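Local coordinates for protein acetylene hydratase Ahy (Pelobacter acetylenicus, PDB 2E7Z) that catalyses the hydration of acetylene to acetaldehyde, a non-redox reaction carried out with a tungsten-bis(molybdopterin guanine dinucleotide) cofactor and a [4Fe-4S] cluster, at residues L103-T108 against A408-A413; G117-F122 against Y493-L498; N130-M135 against A389-L394. All blocks are in the same frame, centred on the assembly; numbering follows the deposited sequence.

Contact 1 of 3, residues L103-T108 against A408-A413; sequences LGVSQT and AFFALA. With MGD (2-amino-5,6-dimercapto-7-methyl-3,7,8a,9-tetrahydro-8-oxa-1,3,9,10-tetraaza-anthracen-4-one guanosine dinucleotide), chain E.
Over one face of the Phe410 ring sits Leu103 CD1, 3.9 Å from the ring centroid and 5° off the normal, a CH-pi contact near the middle of the ring. The same methyl also reaches Ala408 CB. The Phe409 ring belongs to the other face of the sheet; CG anti to the backbone N (chi1 -176°) carries it over to the neighbouring strand, where CZ lies 3.6 Å from Ser106 CB and CD2 passes near the carbonyl of Gly104. Further along the face of Leu103 and Phe410, Val105 CG1 meets Leu412 CD1, and Gln107 CG packs on Leu412 CB.

Strands 103-107 and 408-412 run parallel in the mixed sheet of the molybdopterin oxidoreductase fold, joined by five backbone hydrogen bonds that alternate in direction, from Gly104 N to Ala408 O (2.8 Å) through to Thr108 N to Leu412 O (3.0 Å). Helices 118-126 and 491-501 cover the Val105 and Leu412 side. Ser106 OG is hydrogen-bonded to Tyr420 and Ser414, and Gln107 OE1 to Trp131.

Beyond the last backbone bond of the sheet, the strand ends turn to the cofactor. Ala413 CB approaches guanine N3 of MGD at 3.3 Å. Thr108 OG1 donates a hydrogen bond, 2.6 Å long, to the phosphate oxygen O2A of MGD, which would be expected to share the negative charge of the diphosphate.

Contact 2 of 3, residues G117-F122 against Y493-L498; sequences GTLRRF and YFIREL
Helices 118-122 and 493-498 run in nearly the same direction, their axes 10.0 Å apart at closest approach and inclined by 23°, with Leu119 and Ile495 the nearest pair of CA atoms. They are the first turn of helix 118-126 and a middle part of helix 491-501, two neighbouring helices packed on one face of the mixed sheet in the molybdopterin oxidoreductase fold. The interface between the two segments is mainly van der Waals packing round Ile495.

Ile495 carries most of it. Its CB points toward the other helix, and its two branches divide the work. CG2, anti to the backbone N, rests 3.6 Å from the carbonyl oxygen Thr118 O and also touches Phe122 CB. CD1 reaches past CG1 to Leu119 CB at 3.8 Å and lies equally close to Thr118 OG1, whose own hydrogen bond goes to Glu115 O. The Leu119 side chain crosses that of Ile495 at about a right angle, with its CD2 4.1 Å from Ile495 CG1. An alanine in place of Ile495 would probably open a gap between the helices, leaving Leu119 CB and Phe122 CB without the methyls that touch them.

One turn on, Phe122 and Leu498 form a second point of packing, and Leu498 also meets Ile87 and Ala88 of helix 80-98. The CB of Phe122 points toward helix 493-498 and CG is anti to the backbone N (chi1 171°); the side chain crosses that of Leu498 at about a right angle. The ring meets it through its far end: Phe122 CZ is 3.7 Å from Leu498 CD2.

Contact 3 of 3, residues N130-M135 against A389-L394; sequences NWTSAM and ANPTAL. With MGD (2-amino-5,6-dimercapto-7-methyl-3,7,8a,9-tetrahydro-8-oxa-1,3,9,10-tetraaza-anthracen-4-one guanosine dinucleotide), chain E.
Thr132 and Ala389 turn their CB atoms toward each other, and the two branches of the threonine then part. OG1, anti to the backbone N (chi1 -164°), donates a hydrogen bond to Ala389 O at 2.9 Å, the donor tilted 16° from the carbonyl plane. CG2 takes the position between the backbone N and the carbonyl carbon and meets Leu394 CD2 at 3.6 Å, the two side chains meeting at a slant. Pro391 crosses Thr132 at about a right angle, and its CG lies 3.6 Å from Thr132 OG1, so the hydroxyl is flanked by the proline ring as well as by its acceptor. Ala389 CB faces the preceding part of the strand, 3.6 Å from Trp131 O. That carbonyl accepts from Ala389 N at 2.8 Å; together with the threonine bond it ties both the amide and the carbonyl of Ala389 to consecutive residues of segment 130-135.

Strand 131-132 is an outermost strand of the mixed sheet in the molybdopterin oxidoreductase fold, and the residues leading into helix 391-400 are bonded to it here. Asn390 is the N-cap of that helix: its OD1 accepts from Ala393 N at 3.0 Å, in the carbonyl plane and on a lone pair. The CB of Asn390 points away from the strand, and its ND2 is hydrogen-bonded to Tyr136 and Gly712.

The CB of Trp131 points away from segment 389-394, and its indole packs on Leu119, Arg120 and Met123 of helix 118-126. Farther along the segment, Ala134 borders the cofactor through CB, 3.4 Å from MGD O3A, the ester oxygen that links phosphorus PA to C10 on the pterin side.

How the contacts relate
Contacts 1 and 3 are joined through the sheet, because strand 103-107 lies between 408-412 and 131-132; their centres are 9 Å apart, and Ser133 OG is 2.8 Å from Gln107 O. Both touch the same MGD, and the side chain of Thr108 in contact 1 comes within about 8 Å of the tungsten. Contact 2, centred 12 Å from contact 1, lies in the helical layer over this sheet: Leu119 CD2 lies 3.6 Å from Leu412 CD1, and Phe410 CE2 is equally far from Leu498 CD2. Leu119 CD1 also reaches Trp131 CD1 at 3.4 Å, connecting contact 2 with contact 3. The side chain of Ile495 is about 11 Å from a bound MGD.

Contact 1 of 3, residues L103-T108 against A408-A413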
loop_
_atom_site.group_PDB
_atom_site.type_symbol
_atom_site.label_atom_id
_atom_site.label_comp_id
_atom_site.label_asym_id
_atom_site.label_seq_id
_atom_site.Cartn_x
_atom_site.Cartn_y
_atom_site.Cartn_z
ATOM N N LEU A 103 3.441 0.766 22.861
ATOM C CA LEU A 103 4.274 1.144 21.708
ATOM C C LEU A 103 3.506 0.858 20.421
ATOM O O LEU A 103 3.112 -0.306 20.142
ATOM C CB LEU A 103 5.561 0.309 21.744
ATOM C CG LEU A 103 6.391 0.405 20.461
ATOM C CD1 LEU A 103 6.969 1.816 20.208
ATOM C CD2 LEU A 103 7.530 -0.604 20.459
ATOM N N GLY A 104 3.329 1.919 19.628
ATOM C CA GLY A 104 2.745 1.821 18.298
ATOM C C GLY A 104 3.833 2.048 17.252
ATOM O O GLY A 104 4.772 2.842 17.491
ATOM N N VAL A 105 3.733 1.366 16.117
ATOM C CA VAL A 105 4.712 1.516 15.031
ATOM C C VAL A 105 3.994 1.677 13.701
ATOM O O VAL A 105 3.068 0.891 13.422
ATOM C CB VAL A 105 5.694 0.302 14.994
ATOM C CG1 VAL A 105 6.630 0.418 13.770
ATOM C CG2 VAL A 105 6.505 0.213 16.251
ATOM N N SER A 106 4.399 2.656 12.889
ATOM C CA SER A 106 3.940 2.759 11.507
ATOM C C SER A 106 5.178 2.563 10.654
ATOM O O SER A 106 6.104 3.405 10.708
ATOM C CB SER A 106 3.275 4.124 11.283
ATOM O OG SER A 106 2.934 4.334 9.930
ATOM N N GLN A 107 5.233 1.481 9.891
ATOM C CA GLN A 107 6.427 1.141 9.114
ATOM C C GLN A 107 6.067 0.852 7.686
ATOM O O GLN A 107 5.146 0.056 7.433
ATOM C CB GLN A 107 7.076 -0.125 9.699
ATOM C CG GLN A 107 8.288 -0.642 8.945
ATOM C CD GLN A 107 8.540 -2.115 9.157
ATOM O OE1 GLN A 107 7.640 -2.846 9.592
ATOM N NE2 GLN A 107 9.719 -2.576 8.817
ATOM N N THR A 108 6.778 1.455 6.735
ATOM C CA THR A 108 6.644 1.037 5.344
ATOM C C THR A 108 7.907 0.291 4.949
ATOM O O THR A 108 8.928 0.922 4.570
ATOM C CB THR A 108 6.422 2.237 4.418
ATOM O OG1 THR A 108 5.220 2.907 4.838
ATOM C CG2 THR A 108 6.282 1.768 2.983
ATOM N N ALA A 408 4.194 5.534 23.110
ATOM C CA ALA A 408 5.410 5.595 22.294
ATOM C C ALA A 408 5.037 5.291 20.853
ATOM O O ALA A 408 4.228 4.394 20.622
ATOM C CB ALA A 408 6.488 4.614 22.777
ATOM N N PHE A 409 5.640 6.000 19.900
ATOM C CA PHE A 409 5.291 5.840 18.502
ATOM C C PHE A 409 6.544 5.942 17.631
ATOM O O PHE A 409 7.307 6.918 17.726
ATOM C CB PHE A 409 4.211 6.848 18.108
ATOM C CG PHE A 409 3.709 6.697 16.686
ATOM C CD1 PHE A 409 4.292 7.374 15.614
ATOM C CD2 PHE A 409 2.624 5.849 16.436
ATOM C CE1 PHE A 409 3.783 7.214 14.314
ATOM C CE2 PHE A 409 2.094 5.733 15.132
ATOM C CZ PHE A 409 2.694 6.372 14.088
ATOM N N PHE A 410 6.774 4.909 16.812
ATOM C CA PHE A 410 7.901 4.897 15.885
ATOM C C PHE A 410 7.364 4.969 14.462
ATOM O O PHE A 410 6.508 4.154 14.076
ATOM C CB PHE A 410 8.790 3.645 15.978
ATOM C CG PHE A 410 9.467 3.414 17.291
ATOM C CD1 PHE A 410 9.489 4.348 18.305
ATOM C CD2 PHE A 410 10.120 2.192 17.479
ATOM C CE1 PHE A 410 10.156 4.082 19.519
ATOM C CE2 PHE A 410 10.793 1.923 18.667
ATOM C CZ PHE A 410 10.834 2.896 19.676
ATOM N N ALA A 411 7.915 5.883 13.669
ATOM C CA ALA A 411 7.606 6.016 12.244
ATOM C C ALA A 411 8.834 5.588 11.465
ATOM O O ALA A 411 9.872 6.280 11.544
ATOM C CB ALA A 411 7.194 7.442 11.896
ATOM N N LEU A 412 8.751 4.495 10.710
ATOM C CA LEU A 412 9.892 3.923 9.988
ATOM C C LEU A 412 9.606 4.018 8.511
ATOM O O LEU A 412 8.771 3.297 7.985
ATOM C CB LEU A 412 10.153 2.465 10.402
ATOM C CG LEU A 412 10.236 2.207 11.908
ATOM C CD1 LEU A 412 10.335 0.706 12.232
ATOM C CD2 LEU A 412 11.360 2.992 12.529
ATOM N N ALA A 413 10.278 4.971 7.849
ATOM C CA ALA A 413 10.033 5.319 6.442
ATOM C C ALA A 413 8.542 5.518 6.192
ATOM O O ALA A 413 7.984 5.019 5.220
ATOM C CB ALA A 413 10.650 4.307 5.488
HETATM P PB MGD E . 4.747 8.355 2.725
HETATM O O1B MGD E . 3.550 8.533 3.625
HETATM O O2B MGD E . 5.091 9.403 1.730
HETATM O O3B MGD E . 4.651 6.990 1.889
HETATM O O3A MGD E . 2.941 5.179 2.216
HETATM P PA MGD E . 4.524 5.456 2.351
HETATM O O1A MGD E . 5.316 4.685 1.338
HETATM O O2A MGD E . 4.830 5.309 3.811
HETATM O "O5'" MGD E . 6.003 8.128 3.711
HETATM C "C5'" MGD E . 7.182 7.530 3.199
HETATM C "C4'" MGD E . 8.333 8.125 3.986
HETATM O "O4'" MGD E . 9.493 7.325 3.709
HETATM C "C3'" MGD E . 8.734 9.523 3.526
HETATM O "O3'" MGD E . 8.691 10.413 4.654
HETATM C "C2'" MGD E . 10.158 9.402 2.943
HETATM O "O2'" MGD E . 11.036 10.523 3.161
HETATM C "C1'" MGD E . 10.658 8.182 3.669
HETATM N N9 MGD E . 11.676 7.378 2.977
HETATM C C8 MGD E . 11.745 7.088 1.654
HETATM N N7 MGD E . 12.755 6.241 1.402
HETATM C C5 MGD E . 13.301 5.923 2.596
HETATM C C6 MGD E . 14.389 5.086 3.072
HETATM O O6 MGD E . 15.077 4.406 2.282
HETATM N N1 MGD E . 14.579 5.057 4.402
HETATM C C2 MGD E . 13.923 5.799 5.288
HETATM N N2 MGD E . 14.224 5.669 6.613
HETATM N N3 MGD E . 12.922 6.594 4.923
HETATM C C4 MGD E . 12.591 6.669 3.618
HETATM C C10 MGD E . 2.440 4.791 0.936
HETATM C C11 MGD E . 1.046 4.247 1.162
HETATM O O11 MGD E . 0.260 5.365 1.572
HETATM C C12 MGD E . 0.509 3.647 -0.114
HETATM S S12 MGD E . 1.453 2.465 -0.912
HETATM C C13 MGD E . -0.705 3.985 -0.579
HETATM S S13 MGD E . -1.290 3.425 -2.078
HETATM C C14 MGD E . -1.635 4.895 0.161
HETATM N N15 MGD E . -1.782 6.185 -0.496
HETATM C C16 MGD E . -2.531 7.082 0.209
HETATM C C17 MGD E . -3.377 8.115 -0.404
HETATM O O17 MGD E . -3.460 8.211 -1.648
HETATM N N18 MGD E . -4.060 8.935 0.420
HETATM C C19 MGD E . -4.002 8.850 1.773
HETATM N N19 MGD E . -4.704 9.707 2.544
HETATM N N20 MGD E . -3.229 7.948 2.391
HETATM C C21 MGD E . -2.514 7.065 1.683
HETATM N N22 MGD E . -1.775 6.153 2.319
HETATM C C23 MGD E . -1.133 5.070 1.604
#

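Contact 2 of 3, residues G117-F122 against Y493-L498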
loop_
_atom_site.group_PDB
_atom_site.type_symbol
_atom_site.label_atom_id
_atom_site.label_comp_id
_atom_site.label_asym_id
_atom_site.label_seq_id
_atom_site.Cartn_x
_atom_site.Cartn_y
_atom_site.Cartn_z
ATOM N N GLY A 117 12.294 -9.098 8.751
ATOM C CA GLY A 117 11.473 -9.694 9.820
ATOM C C GLY A 117 11.871 -9.286 11.219
ATOM O O GLY A 117 11.142 -9.590 12.195
ATOM N N THR A 118 13.017 -8.600 11.354
ATOM C CA THR A 118 13.483 -8.271 12.685
ATOM C C THR A 118 12.685 -7.158 13.368
ATOM O O THR A 118 12.744 -7.048 14.589
ATOM C CB THR A 118 14.995 -7.930 12.710
ATOM O OG1 THR A 118 15.262 -6.785 11.895
ATOM C CG2 THR A 118 15.820 -9.121 12.233
ATOM N N LEU A 119 11.920 -6.367 12.603
ATOM C CA LEU A 119 11.095 -5.364 13.233
ATOM C C LEU A 119 9.959 -5.991 14.029
ATOM O O LEU A 119 9.799 -5.692 15.194
ATOM C CB LEU A 119 10.614 -4.336 12.187
ATOM C CG LEU A 119 9.785 -3.154 12.702
ATOM C CD1 LEU A 119 8.284 -3.455 12.952
ATOM C CD2 LEU A 119 10.423 -2.435 13.913
ATOM N N ARG A 120 9.191 -6.878 13.400
ATOM C CA ARG A 120 8.132 -7.537 14.176
ATOM C C ARG A 120 8.750 -8.477 15.228
ATOM O O ARG A 120 8.171 -8.675 16.283
ATOM C CB ARG A 120 7.136 -8.310 13.305
ATOM C CG ARG A 120 6.323 -7.403 12.398
ATOM C CD ARG A 120 5.406 -6.414 13.124
ATOM N NE ARG A 120 4.282 -6.967 13.903
ATOM C CZ ARG A 120 3.093 -7.231 13.376
ATOM N NH1 ARG A 120 2.876 -7.158 12.063
ATOM N NH2 ARG A 120 2.138 -7.678 14.195
ATOM N N ARG A 121 9.939 -9.034 14.935
ATOM C CA ARG A 121 10.671 -9.819 15.929
ATOM C C ARG A 121 10.836 -9.017 17.216
ATOM O O ARG A 121 10.501 -9.468 18.317
ATOM C CB ARG A 121 11.990 -10.284 15.352
ATOM C CG ARG A 121 12.814 -11.234 16.220
ATOM C CD ARG A 121 14.087 -11.548 15.462
ATOM N NE ARG A 121 14.934 -12.544 16.127
ATOM C CZ ARG A 121 14.887 -13.863 15.890
ATOM N NH1 ARG A 121 14.015 -14.365 15.002
ATOM N NH2 ARG A 121 15.707 -14.695 16.556
ATOM N N PHE A 122 11.364 -7.809 17.074
ATOM C CA PHE A 122 11.534 -6.914 18.204
ATOM C C PHE A 122 10.225 -6.612 18.916
ATOM O O PHE A 122 10.137 -6.727 20.149
ATOM C CB PHE A 122 12.182 -5.601 17.701
ATOM C CG PHE A 122 12.225 -4.502 18.718
ATOM C CD1 PHE A 122 13.159 -4.529 19.748
ATOM C CD2 PHE A 122 11.364 -3.420 18.632
ATOM C CE1 PHE A 122 13.188 -3.547 20.712
ATOM C CE2 PHE A 122 11.411 -2.391 19.578
ATOM C CZ PHE A 122 12.321 -2.468 20.621
ATOM N N TYR A 493 20.338 -1.801 11.835
ATOM C CA TYR A 493 21.191 -1.169 12.833
ATOM C C TYR A 493 20.336 -0.567 13.958
ATOM O O TYR A 493 20.574 -0.838 15.131
ATOM C CB TYR A 493 22.064 -0.109 12.185
ATOM C CG TYR A 493 22.937 0.606 13.156
ATOM C CD1 TYR A 493 24.176 0.077 13.531
ATOM C CD2 TYR A 493 22.530 1.812 13.730
ATOM C CE1 TYR A 493 24.987 0.751 14.441
ATOM C CE2 TYR A 493 23.317 2.460 14.662
ATOM C CZ TYR A 493 24.538 1.911 15.005
ATOM O OH TYR A 493 25.362 2.559 15.891
ATOM N N PHE A 494 19.354 0.258 13.600
ATOM C CA PHE A 494 18.454 0.850 14.580
ATOM C C PHE A 494 17.775 -0.241 15.417
ATOM O O PHE A 494 17.793 -0.171 16.648
ATOM C CB PHE A 494 17.390 1.731 13.870
ATOM C CG PHE A 494 16.244 2.139 14.764
ATOM C CD1 PHE A 494 16.455 2.883 15.908
ATOM C CD2 PHE A 494 14.941 1.707 14.503
ATOM C CE1 PHE A 494 15.412 3.255 16.748
ATOM C CE2 PHE A 494 13.880 2.083 15.353
ATOM C CZ PHE A 494 14.130 2.868 16.473
ATOM N N ILE A 495 17.171 -1.227 14.759
ATOM C CA ILE A 495 16.413 -2.236 15.508
ATOM C C ILE A 495 17.327 -3.020 16.467
ATOM O O ILE A 495 16.988 -3.229 17.637
ATOM C CB ILE A 495 15.699 -3.227 14.527
ATOM C CG1 ILE A 495 14.566 -2.508 13.806
ATOM C CG2 ILE A 495 15.147 -4.472 15.266
ATOM C CD1 ILE A 495 14.221 -3.128 12.431
ATOM N N ARG A 496 18.482 -3.466 15.978
ATOM C CA ARG A 496 19.362 -4.264 16.816
ATOM C C ARG A 496 19.886 -3.462 17.999
ATOM O O ARG A 496 19.957 -3.958 19.127
ATOM C CB ARG A 496 20.544 -4.818 16.031
ATOM C CG ARG A 496 21.325 -5.821 16.878
ATOM C CD ARG A 496 22.617 -6.293 16.236
ATOM N NE ARG A 496 23.010 -7.541 16.917
ATOM C CZ ARG A 496 23.756 -7.629 18.020
ATOM N NH1 ARG A 496 24.315 -6.542 18.561
ATOM N NH2 ARG A 496 23.993 -8.830 18.552
ATOM N N GLU A 497 20.301 -2.229 17.738
ATOM C CA GLU A 497 20.842 -1.391 18.812
ATOM C C GLU A 497 19.786 -1.156 19.894
ATOM O O GLU A 497 20.083 -1.167 21.090
ATOM C CB GLU A 497 21.343 -0.058 18.255
ATOM C CG GLU A 497 22.598 -0.186 17.412
ATOM C CD GLU A 497 23.828 -0.516 18.226
ATOM O OE1 GLU A 497 23.955 -0.021 19.363
ATOM O OE2 GLU A 497 24.686 -1.252 17.703
ATOM N N LEU A 498 18.541 -0.957 19.489
ATOM C CA LEU A 498 17.477 -0.810 20.471
ATOM C C LEU A 498 17.202 -2.133 21.193
ATOM O O LEU A 498 17.050 -2.147 22.408
ATOM C CB LEU A 498 16.209 -0.246 19.804
ATOM C CG LEU A 498 15.040 0.099 20.716
ATOM C CD1 LEU A 498 15.412 1.046 21.871
ATOM C CD2 LEU A 498 13.946 0.729 19.866
#

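Contact 3 of 3, residues N130-M135 against A389-L394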
loop_
_atom_site.group_PDB
_atom_site.type_symbol
_atom_site.label_atom_id
_atom_site.label_comp_id
_atom_site.label_asym_id
_atom_site.label_seq_id
_atom_site.Cartn_x
_atom_site.Cartn_y
_atom_site.Cartn_z
ATOM N N ASN A 130 1.015 -3.689 18.353
ATOM C CA ASN A 130 0.479 -2.491 17.694
ATOM C C ASN A 130 1.303 -1.930 16.522
ATOM O O ASN A 130 1.781 -0.792 16.547
ATOM C CB ASN A 130 0.096 -1.459 18.740
ATOM C CG ASN A 130 -1.129 -1.902 19.548
ATOM O OD1 ASN A 130 -1.160 -1.766 20.788
ATOM N ND2 ASN A 130 -2.092 -2.509 18.868
ATOM N N TRP A 131 1.463 -2.786 15.518
ATOM C CA TRP A 131 2.106 -2.453 14.260
ATOM C C TRP A 131 1.063 -2.134 13.217
ATOM O O TRP A 131 0.077 -2.924 13.076
ATOM C CB TRP A 131 2.922 -3.651 13.769
ATOM C CG TRP A 131 3.685 -3.375 12.515
ATOM C CD1 TRP A 131 4.958 -2.903 12.460
ATOM C CD2 TRP A 131 3.262 -3.591 11.157
ATOM N NE1 TRP A 131 5.345 -2.767 11.142
ATOM C CE2 TRP A 131 4.339 -3.208 10.325
ATOM C CE3 TRP A 131 2.093 -4.096 10.561
ATOM C CZ2 TRP A 131 4.291 -3.290 8.933
ATOM C CZ3 TRP A 131 2.034 -4.173 9.154
ATOM C CH2 TRP A 131 3.144 -3.786 8.357
ATOM N N THR A 132 1.252 -1.037 12.485
ATOM C CA THR A 132 0.415 -0.799 11.343
ATOM C C THR A 132 1.287 -0.211 10.239
ATOM O O THR A 132 2.504 -0.038 10.418
ATOM C CB THR A 132 -0.825 0.063 11.659
ATOM O OG1 THR A 132 -1.756 -0.066 10.582
ATOM C CG2 THR A 132 -0.494 1.520 11.844
ATOM N N SER A 133 0.670 0.069 9.104
ATOM C CA SER A 133 1.426 0.488 7.951
ATOM C C SER A 133 0.464 1.169 7.004
ATOM O O SER A 133 -0.723 0.827 6.948
ATOM C CB SER A 133 2.070 -0.742 7.288
ATOM O OG SER A 133 2.779 -0.391 6.105
ATOM N N ALA A 134 0.976 2.107 6.216
ATOM C CA ALA A 134 0.109 2.805 5.291
ATOM C C ALA A 134 -0.466 1.830 4.280
ATOM O O ALA A 134 -1.484 2.111 3.636
ATOM C CB ALA A 134 0.887 3.931 4.631
ATOM N N MET A 135 0.185 0.678 4.145
ATOM C CA MET A 135 -0.313 -0.384 3.267
ATOM C C MET A 135 -1.555 -1.109 3.818
ATOM O O MET A 135 -2.106 -2.021 3.180
ATOM C CB MET A 135 0.804 -1.386 2.907
ATOM C CG MET A 135 1.087 -2.480 3.934
ATOM S SD MET A 135 2.548 -3.467 3.385
ATOM C CE MET A 135 1.945 -4.339 1.898
ATOM N N ALA A 389 -2.645 -3.618 13.386
ATOM C CA ALA A 389 -3.544 -2.739 14.101
ATOM C C ALA A 389 -4.304 -1.881 13.109
ATOM O O ALA A 389 -3.754 -1.415 12.111
ATOM C CB ALA A 389 -2.751 -1.840 15.080
ATOM N N ASN A 390 -5.558 -1.598 13.414
ATOM C CA ASN A 390 -6.371 -0.731 12.594
ATOM C C ASN A 390 -5.875 0.709 12.827
ATOM O O ASN A 390 -5.755 1.132 13.970
ATOM C CB ASN A 390 -7.826 -0.819 13.026
ATOM C CG ASN A 390 -8.725 0.098 12.238
ATOM O OD1 ASN A 390 -9.062 1.164 12.725
ATOM N ND2 ASN A 390 -9.136 -0.318 11.022
ATOM N N PRO A 391 -5.554 1.464 11.759
ATOM C CA PRO A 391 -5.020 2.825 11.997
ATOM C C PRO A 391 -5.937 3.750 12.787
ATOM O O PRO A 391 -5.464 4.496 13.647
ATOM C CB PRO A 391 -4.800 3.363 10.562
ATOM C CG PRO A 391 -4.520 2.078 9.782
ATOM C CD PRO A 391 -5.548 1.143 10.327
ATOM N N THR A 392 -7.234 3.738 12.498
ATOM C CA THR A 392 -8.142 4.586 13.240
ATOM C C THR A 392 -8.122 4.200 14.725
ATOM O O THR A 392 -8.095 5.058 15.593
ATOM C CB THR A 392 -9.588 4.459 12.651
ATOM O OG1 THR A 392 -9.550 4.905 11.287
ATOM C CG2 THR A 392 -10.580 5.302 13.442
ATOM N N ALA A 393 -8.140 2.895 15.029
ATOM C CA ALA A 393 -8.037 2.475 16.429
ATOM C C ALA A 393 -6.712 2.924 17.046
ATOM O O ALA A 393 -6.669 3.337 18.217
ATOM C CB ALA A 393 -8.192 0.971 16.573
ATOM N N LEU A 394 -5.634 2.819 16.266
ATOM C CA LEU A 394 -4.327 3.178 16.810
ATOM C C LEU A 394 -4.252 4.679 17.135
ATOM O O LEU A 394 -3.858 5.065 18.246
ATOM C CB LEU A 394 -3.229 2.781 15.834
ATOM C CG LEU A 394 -1.819 3.154 16.292
ATOM C CD1 LEU A 394 -1.442 2.471 17.662
ATOM C CD2 LEU A 394 -0.845 2.804 15.191
HETATM P PB MGD E . 4.747 8.355 2.725
HETATM O O1B MGD E . 3.550 8.533 3.625
HETATM O O2B MGD E . 5.091 9.403 1.730
HETATM O O3B MGD E . 4.651 6.990 1.889
HETATM O O3A MGD E . 2.941 5.179 2.216
HETATM P PA MGD E . 4.524 5.456 2.351
HETATM O O1A MGD E . 5.316 4.685 1.338
HETATM O O2A MGD E . 4.830 5.309 3.811
HETATM O "O5'" MGD E . 6.003 8.128 3.711
HETATM C "C5'" MGD E . 7.182 7.530 3.199
HETATM C "C4'" MGD E . 8.333 8.125 3.986
HETATM O "O4'" MGD E . 9.493 7.325 3.709
HETATM C "C3'" MGD E . 8.734 9.523 3.526
HETATM O "O3'" MGD E . 8.691 10.413 4.654
HETATM C "C2'" MGD E . 10.158 9.402 2.943
HETATM O "O2'" MGD E . 11.036 10.523 3.161
HETATM C "C1'" MGD E . 10.658 8.182 3.669
HETATM N N9 MGD E . 11.676 7.378 2.977
HETATM C C8 MGD E . 11.745 7.088 1.654
HETATM N N7 MGD E . 12.755 6.241 1.402
HETATM C C5 MGD E . 13.301 5.923 2.596
HETATM C C6 MGD E . 14.389 5.086 3.072
HETATM O O6 MGD E . 15.077 4.406 2.282
HETATM N N1 MGD E . 14.579 5.057 4.402
HETATM C C2 MGD E . 13.923 5.799 5.288
HETATM N N2 MGD E . 14.224 5.669 6.613
HETATM N N3 MGD E . 12.922 6.594 4.923
HETATM C C4 MGD E . 12.591 6.669 3.618
HETATM C C10 MGD E . 2.440 4.791 0.936
HETATM C C11 MGD E . 1.046 4.247 1.162
HETATM O O11 MGD E . 0.260 5.365 1.572
HETATM C C12 MGD E . 0.509 3.647 -0.114
HETATM S S12 MGD E . 1.453 2.465 -0.912
HETATM C C13 MGD E . -0.705 3.985 -0.579
HETATM S S13 MGD E . -1.290 3.425 -2.078
HETATM C C14 MGD E . -1.635 4.895 0.161
HETATM N N15 MGD E . -1.782 6.185 -0.496
HETATM C C16 MGD E . -2.531 7.082 0.209
HETATM C C17 MGD E . -3.377 8.115 -0.404
HETATM O O17 MGD E . -3.460 8.211 -1.648
HETATM N N18 MGD E . -4.060 8.935 0.420
HETATM C C19 MGD E . -4.002 8.850 1.773
HETATM N N19 MGD E . -4.704 9.707 2.544
HETATM N N20 MGD E . -3.229 7.948 2.391
HETATM C C21 MGD E . -2.514 7.065 1.683
HETATM N N22 MGD E . -1.775 6.153 2.319
HETATM C C23 MGD E . -1.133 5.070 1.604
#